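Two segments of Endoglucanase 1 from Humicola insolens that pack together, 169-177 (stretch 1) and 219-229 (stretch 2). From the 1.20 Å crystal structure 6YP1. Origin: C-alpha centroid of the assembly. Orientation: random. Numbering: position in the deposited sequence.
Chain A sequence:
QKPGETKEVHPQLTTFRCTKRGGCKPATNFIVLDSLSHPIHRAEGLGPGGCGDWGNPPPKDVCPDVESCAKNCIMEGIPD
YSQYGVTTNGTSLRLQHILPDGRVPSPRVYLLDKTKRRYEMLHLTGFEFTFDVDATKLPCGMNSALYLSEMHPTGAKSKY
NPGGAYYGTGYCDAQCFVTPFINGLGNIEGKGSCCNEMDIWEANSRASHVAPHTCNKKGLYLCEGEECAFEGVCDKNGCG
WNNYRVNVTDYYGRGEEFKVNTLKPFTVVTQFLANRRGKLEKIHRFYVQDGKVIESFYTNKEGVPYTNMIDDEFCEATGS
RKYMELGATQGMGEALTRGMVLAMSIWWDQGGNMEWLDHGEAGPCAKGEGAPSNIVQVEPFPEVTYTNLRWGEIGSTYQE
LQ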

ATOM      1  N   THR A 169     -13.775   1.871  -4.973  1.00  7.68           N
ATOM      2  CA  THR A 169     -14.087   3.061  -4.198  1.00  7.52           C
ATOM      3  C   THR A 169     -13.587   2.951  -2.761  1.00  7.68           C
ATOM      4  O   THR A 169     -13.378   1.861  -2.231  1.00  8.39           O
ATOM      5  N   GLY A 170     -13.482   4.121  -2.105  1.00  8.31           N
ATOM      6  CA  GLY A 170     -13.241   4.143  -0.675  1.00  8.09           C
ATOM      7  C   GLY A 170     -11.800   4.262  -0.205  1.00  7.97           C
ATOM      8  O   GLY A 170     -11.538   4.094   0.985  1.00  8.75           O
ATOM      9  N   TYR A 171     -10.854   4.559  -1.085  1.00  8.06           N
ATOM     10  CA  TYR A 171      -9.449   4.666  -0.673  1.00  7.59           C
ATOM     11  C   TYR A 171      -9.268   5.723   0.406  1.00  7.61           C
ATOM     12  O   TYR A 171      -9.845   6.830   0.351  1.00  8.42           O
ATOM     13  N   CYS A 172      -8.358   5.431   1.337  1.00  7.92           N
ATOM     14  CA  CYS A 172      -7.861   6.375   2.325  1.00  7.93           C
ATOM     15  C   CYS A 172      -6.463   5.924   2.746  1.00  7.91           C
ATOM     16  O   CYS A 172      -6.099   4.758   2.492  1.00  8.44           O
ATOM     17  N   ASP A 173      -5.710   6.816   3.361  1.00  7.94           N
ATOM     18  CA  ASP A 173      -4.408   6.440   3.930  1.00  8.64           C
ATOM     19  C   ASP A 173      -4.039   7.493   4.965  1.00  7.93           C
ATOM     20  O   ASP A 173      -4.819   8.398   5.273  1.00  8.79           O
ATOM     21  N   ALA A 174      -2.835   7.362   5.511  1.00  8.19           N
ATOM     22  CA  ALA A 174      -2.418   8.220   6.622  1.00  8.70           C
ATOM     23  C   ALA A 174      -1.964   9.590   6.189  1.00  8.78           C
ATOM     24  O   ALA A 174      -1.591  10.394   7.049  1.00  9.79           O
ATOM     25  N   GLN A 175      -2.013   9.902   4.893  1.00  8.49           N
ATOM     26  CA  GLN A 175      -1.670  11.238   4.388  1.00  8.96           C
ATOM     27  C   GLN A 175      -2.851  12.164   4.304  1.00  8.95           C
ATOM     28  O   GLN A 175      -2.627  13.386   4.086  1.00 10.10           O
ATOM     29  N   CYS A 176      -4.071  11.697   4.450  1.00  9.06           N
ATOM     30  CA  CYS A 176      -5.245  12.580   4.484  1.00  9.50           C
ATOM     31  C   CYS A 176      -5.317  13.486   3.215  1.00  9.48           C
ATOM     32  O   CYS A 176      -5.684  14.657   3.321  1.00 10.19           O
ATOM     33  N   PHE A 177      -5.075  12.880   2.057  1.00  9.31           N
ATOM     34  CA  PHE A 177      -5.138  13.652   0.817  1.00  9.61           C
ATOM     35  C   PHE A 177      -6.571  13.966   0.424  1.00  9.06           C
ATOM     36  O   PHE A 177      -7.522  13.232   0.673  1.00  9.45           O
ATOM     37  N   GLY A 219     -11.544   3.537  10.975  1.00 10.95           N
ATOM     38  CA  GLY A 219     -11.953   3.605   9.579  1.00 11.35           C
ATOM     39  C   GLY A 219     -11.642   4.912   8.924  1.00 10.39           C
ATOM     40  O   GLY A 219     -10.805   5.688   9.369  1.00 13.04           O
ATOM     41  N   LEU A 220     -12.353   5.189   7.842  1.00  9.98           N
ATOM     42  CA  LEU A 220     -12.111   6.389   7.020  1.00  9.93           C
ATOM     43  C   LEU A 220     -12.697   7.579   7.736  1.00 10.16           C
ATOM     44  O   LEU A 220     -13.882   7.605   8.095  1.00 12.34           O
ATOM     45  N   TYR A 221     -11.902   8.629   7.910  1.00  9.37           N
ATOM     46  CA  TYR A 221     -12.309   9.913   8.489  1.00  9.14           C
ATOM     47  C   TYR A 221     -12.063  11.016   7.462  1.00  9.69           C
ATOM     48  O   TYR A 221     -10.996  11.092   6.878  1.00 10.44           O
ATOM     49  N   LEU A 222     -13.058  11.885   7.313  1.00 10.44           N
ATOM     50  CA  LEU A 222     -12.946  13.033   6.412  1.00 10.55           C
ATOM     51  C   LEU A 222     -12.449  14.235   7.240  1.00 10.78           C
ATOM     52  O   LEU A 222     -13.152  14.743   8.082  1.00 12.86           O
ATOM     53  N   CYS A 223     -11.213  14.659   6.955  1.00 10.80           N
ATOM     54  CA  CYS A 223     -10.614  15.735   7.746  1.00 10.93           C
ATOM     55  C   CYS A 223     -10.758  17.103   7.126  1.00 11.19           C
ATOM     56  O   CYS A 223     -10.856  17.249   5.907  1.00 12.00           O
ATOM     57  N   GLU A 224     -10.713  18.110   7.982  1.00 11.46           N
ATOM     58  CA  GLU A 224     -10.745  19.510   7.552  1.00 14.07           C
ATOM     59  C   GLU A 224      -9.598  20.301   8.176  1.00 12.57           C
ATOM     60  O   GLU A 224      -9.251  20.080   9.339  1.00 13.57           O
ATOM     61  N   GLY A 225      -9.060  21.196   7.379  1.00 15.65           N
ATOM     62  CA  GLY A 225      -8.102  22.157   7.917  1.00 16.98           C
ATOM     63  C   GLY A 225      -6.893  21.468   8.508  1.00 15.53           C
ATOM     64  O   GLY A 225      -6.296  20.533   7.932  1.00 16.21           O
ATOM     65  N   GLU A 226      -6.510  21.885   9.689  1.00 16.21           N
ATOM     66  CA  GLU A 226      -5.310  21.383  10.400  1.00 18.21           C
ATOM     67  C   GLU A 226      -5.436  19.906  10.719  1.00 14.54           C
ATOM     68  O   GLU A 226      -4.396  19.256  10.953  1.00 14.88           O
ATOM     69  N   GLU A 227      -6.634  19.352  10.754  1.00 13.41           N
ATOM     70  CA  GLU A 227      -6.769  17.902  11.000  1.00 12.97           C
ATOM     71  C   GLU A 227      -6.034  17.093   9.950  1.00 12.58           C
ATOM     72  O   GLU A 227      -5.633  15.943  10.239  1.00 12.00           O
ATOM     73  N   CYS A 228      -5.926  17.606   8.732  1.00 12.09           N
ATOM     74  CA  CYS A 228      -5.271  16.882   7.642  1.00 11.75           C
ATOM     75  C   CYS A 228      -3.735  17.049   7.624  1.00 11.89           C
ATOM     76  O   CYS A 228      -3.086  16.462   6.788  1.00 13.59           O
ATOM     77  N   ALA A 229      -3.208  17.976   8.467  1.00 12.57           N
ATOM     78  CA  ALA A 229      -1.815  18.400   8.454  1.00 12.92           C
ATOM     79  C   ALA A 229      -0.999  17.560   9.417  1.00 12.91           C
ATOM     80  O   ALA A 229      -1.478  16.594  10.069  1.00 12.26           O
TER

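The contact between the stretches is small, 263 Å² summed over both sides; its side-chain contacts are apolar, backbone carbonyls lie among them, and no hydrogen bond crosses it. Two clusters account for it, matching the two places where the backbones approach, Cys 176 CA to Cys 228 CA at 5.3 Å and Cys 172 CA to Leu 220 CA at 6.3 Å.

In the first cluster, Cys 176 is the residue of stretch 1 most covered by the other stretch. Its CA-to-CB bond points toward stretch 2, and Cys 176 CB meets the disulfide there, lying 3.6 Å from Cys 223 SG and 4.0 Å from Cys 228 CB. The backbone joins in, with Cys 176 CB 3.8 Å from Cys 228 O. With chi1 m (-68°), Cys 176 SG lies 4.5 Å from Glu 227 O and is bonded covalently to a group elsewhere in the structure. The surface it meets is held by the bond from Cys 223 SG to Cys 228 SG, 2.1 Å long; Cys 223 (chi1 p) points toward stretch 1, Cys 228 (chi1 m) sideways.

The second cluster is built around Leu 220, which points toward stretch 1 with both chi angles t. This extended form carries Leu 220 CD1 to within 3.7 Å of Cys 172 CB, 3.5 Å of Gly 170 O and 3.8 Å of Tyr 171 O, so one methyl group meets a side chain and two carbonyls. Cys 172, chi1 p, also points toward its partner, while its sulfur is bonded covalently elsewhere in the structure. Gly 170 offers only backbone; at phi/psi of 94/11, a CB would be jammed against the preceding carbonyl oxygen.

Outward from these clusters, no polar side chain bonds across to the other stretch; some bond within their own stretch, and Tyr 171 OH, Asp 173 OD2 and Gln 175 NE2 also or instead have partners elsewhere in the structure. Asp 173 (chi1 p) makes no contact across, but Asp 173 OD1 accepts from Gln 175 N at 2.9 Å (N-H...O angle 154°) and Asp 173 OD2 accepts from Tyr 171 OH at 2.6 Å. The first bond braces the type I turn from Asp 173 to Cys 176, whose backbone bond from Cys 176 N to Asp 173 O is weak at 3.5 Å. Tyr 171 (chi1 t) and Gln 175 (chi1 m) both point away from stretch 2.

In stretch 2, Glu 227 points sideways, with chi1 m and chi2 t. Glu 227 OE1 accepts from Tyr 221 OH at 2.6 Å and from Glu 224 N at 3.0 Å (166°), tying the strand and the following loop to the 3-10 segment, whose Cys 228 belongs to the apolar centre while Glu 227 lies at the edge.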

ATOM      1  CB  THR A 169     -15.581   3.418  -4.232  1.00  8.23           C
ATOM      2  OG1 THR A 169     -16.340   2.436  -3.529  1.00  8.56           O
ATOM      3  CG2 THR A 169     -16.126   3.559  -5.635  1.00  8.71           C
ATOM      4  CB  TYR A 171      -8.555   4.975  -1.869  1.00  8.59           C
ATOM      5  CG  TYR A 171      -7.087   4.984  -1.490  1.00  8.20           C
ATOM      6  CD1 TYR A 171      -6.460   3.814  -1.137  1.00  8.10           C
ATOM      7  CD2 TYR A 171      -6.391   6.163  -1.390  1.00  8.65           C
ATOM      8  CE1 TYR A 171      -5.131   3.819  -0.752  1.00  8.11           C
ATOM      9  CE2 TYR A 171      -5.050   6.193  -1.019  1.00  8.76           C
ATOM     10  CZ  TYR A 171      -4.424   5.000  -0.675  1.00  7.98           C
ATOM     11  OH  TYR A 171      -3.107   4.980  -0.275  1.00  8.85           O
ATOM     12  CB  CYS A 172      -8.804   6.411   3.562  1.00  8.39           C
ATOM     13  SG  CYS A 172      -9.081   4.801   4.323  1.00  9.61           S
ATOM     14  CB  ASP A 173      -3.379   6.207   2.830  1.00  8.47           C
ATOM     15  CG  ASP A 173      -2.977   7.418   2.012  1.00  8.68           C
ATOM     16  OD1 ASP A 173      -3.126   8.556   2.556  1.00  8.84           O
ATOM     17  OD2 ASP A 173      -2.504   7.233   0.860  1.00  9.87           O
ATOM     18  CB  ALA A 174      -1.364   7.524   7.465  1.00  9.71           C
ATOM     19  CB  GLN A 175      -0.985  11.165   3.032  1.00 10.12           C
ATOM     20  CG  GLN A 175       0.281  10.338   3.018  1.00 11.06           C
ATOM     21  CD  GLN A 175       1.303  10.671   4.063  1.00 12.54           C
ATOM     22  OE1 GLN A 175       1.644  11.822   4.254  1.00 14.80           O
ATOM     23  NE2 GLN A 175       1.868   9.631   4.712  1.00 13.35           N
ATOM     24  CB  CYS A 176      -5.224  13.451   5.745  1.00 10.04           C
ATOM     25  SG  CYS A 176      -5.460  12.578   7.304  1.00 10.90           S
ATOM     26  CB  PHE A 177      -4.499  12.836  -0.301  1.00 10.44           C
ATOM     27  CG  PHE A 177      -3.011  12.595  -0.198  1.00 11.00           C
ATOM     28  CD1 PHE A 177      -2.129  13.657   0.019  1.00 13.31           C
ATOM     29  CD2 PHE A 177      -2.518  11.326  -0.385  1.00 12.15           C
ATOM     30  CE1 PHE A 177      -0.771  13.472   0.005  1.00 15.29           C
ATOM     31  CE2 PHE A 177      -1.129  11.129  -0.414  1.00 14.26           C
ATOM     32  CZ  PHE A 177      -0.291  12.198  -0.181  1.00 15.26           C
ATOM     33  CB  LEU A 220     -12.660   6.157   5.621  1.00 10.17           C
ATOM     34  CG  LEU A 220     -12.302   7.269   4.601  1.00 10.81           C
ATOM     35  CD1 LEU A 220     -12.422   6.720   3.191  1.00 10.91           C
ATOM     36  CD2 LEU A 220     -13.168   8.533   4.709  1.00 12.80           C
ATOM     37  CB  TYR A 221     -11.471  10.153   9.770  1.00 10.27           C
ATOM     38  CG  TYR A 221     -11.698  11.543  10.359  1.00 10.25           C
ATOM     39  CD1 TYR A 221     -12.850  11.833  11.029  1.00 11.57           C
ATOM     40  CD2 TYR A 221     -10.764  12.573  10.186  1.00 10.97           C
ATOM     41  CE1 TYR A 221     -13.119  13.115  11.537  1.00 12.28           C
ATOM     42  CE2 TYR A 221     -11.017  13.861  10.678  1.00 11.07           C
ATOM     43  CZ  TYR A 221     -12.176  14.101  11.314  1.00 11.81           C
ATOM     44  OH  TYR A 221     -12.483  15.364  11.781  1.00 14.12           O
ATOM     45  CB  LEU A 222     -14.271  13.353   5.715  1.00 11.62           C
ATOM     46  CG  LEU A 222     -14.707  12.359   4.603  1.00 12.75           C
ATOM     47  CD1 LEU A 222     -15.458  11.207   5.187  1.00 14.07           C
ATOM     48  CD2 LEU A 222     -15.518  13.027   3.564  1.00 14.96           C
ATOM     49  CB  CYS A 223      -9.125  15.445   7.917  1.00 11.66           C
ATOM     50  SG  CYS A 223      -8.153  15.431   6.417  1.00 11.47           S
ATOM     51  CB  GLU A 224     -12.098  20.147   7.764  1.00 18.42           C
ATOM     52  CG  GLU A 224     -12.624  20.017   9.128  1.00 24.96           C
ATOM     53  CD  GLU A 224     -14.040  20.564   9.336  1.00 50.46           C
ATOM     54  OE1 GLU A 224     -14.469  21.432   8.546  1.00 47.46           O
ATOM     55  OE2 GLU A 224     -14.687  20.123  10.326  1.00 33.38           O
ATOM     56  CB  GLU A 226      -5.050  22.433  11.611  1.00 27.14           C
ATOM     57  CG  GLU A 226      -4.284  23.833  11.378  1.00 51.62           C
ATOM     58  CD  GLU A 226      -2.760  23.332  11.341  1.00126.61           C
ATOM     59  OE1 GLU A 226      -2.124  22.800  12.355  1.00139.24           O
ATOM     60  OE2 GLU A 226      -2.274  23.378  10.193  1.00 52.65           O
ATOM     61  CB  GLU A 227      -8.232  17.479  10.970  1.00 12.89           C
ATOM     62  CG  GLU A 227      -9.063  18.146  12.003  1.00 14.32           C
ATOM     63  CD  GLU A 227     -10.527  17.800  11.872  1.00 14.88           C
ATOM     64  OE1 GLU A 227     -10.939  17.233  10.834  1.00 13.63           O
ATOM     65  OE2 GLU A 227     -11.293  18.189  12.786  1.00 18.59           O
ATOM     66  CB  CYS A 228      -5.801  17.397   6.283  1.00 11.95           C
ATOM     67  SG  CYS A 228      -7.622  17.415   6.099  1.00 13.52           S
ATOM     68  CB  ALA A 229      -1.718  19.867   8.756  1.00 16.60           C
TER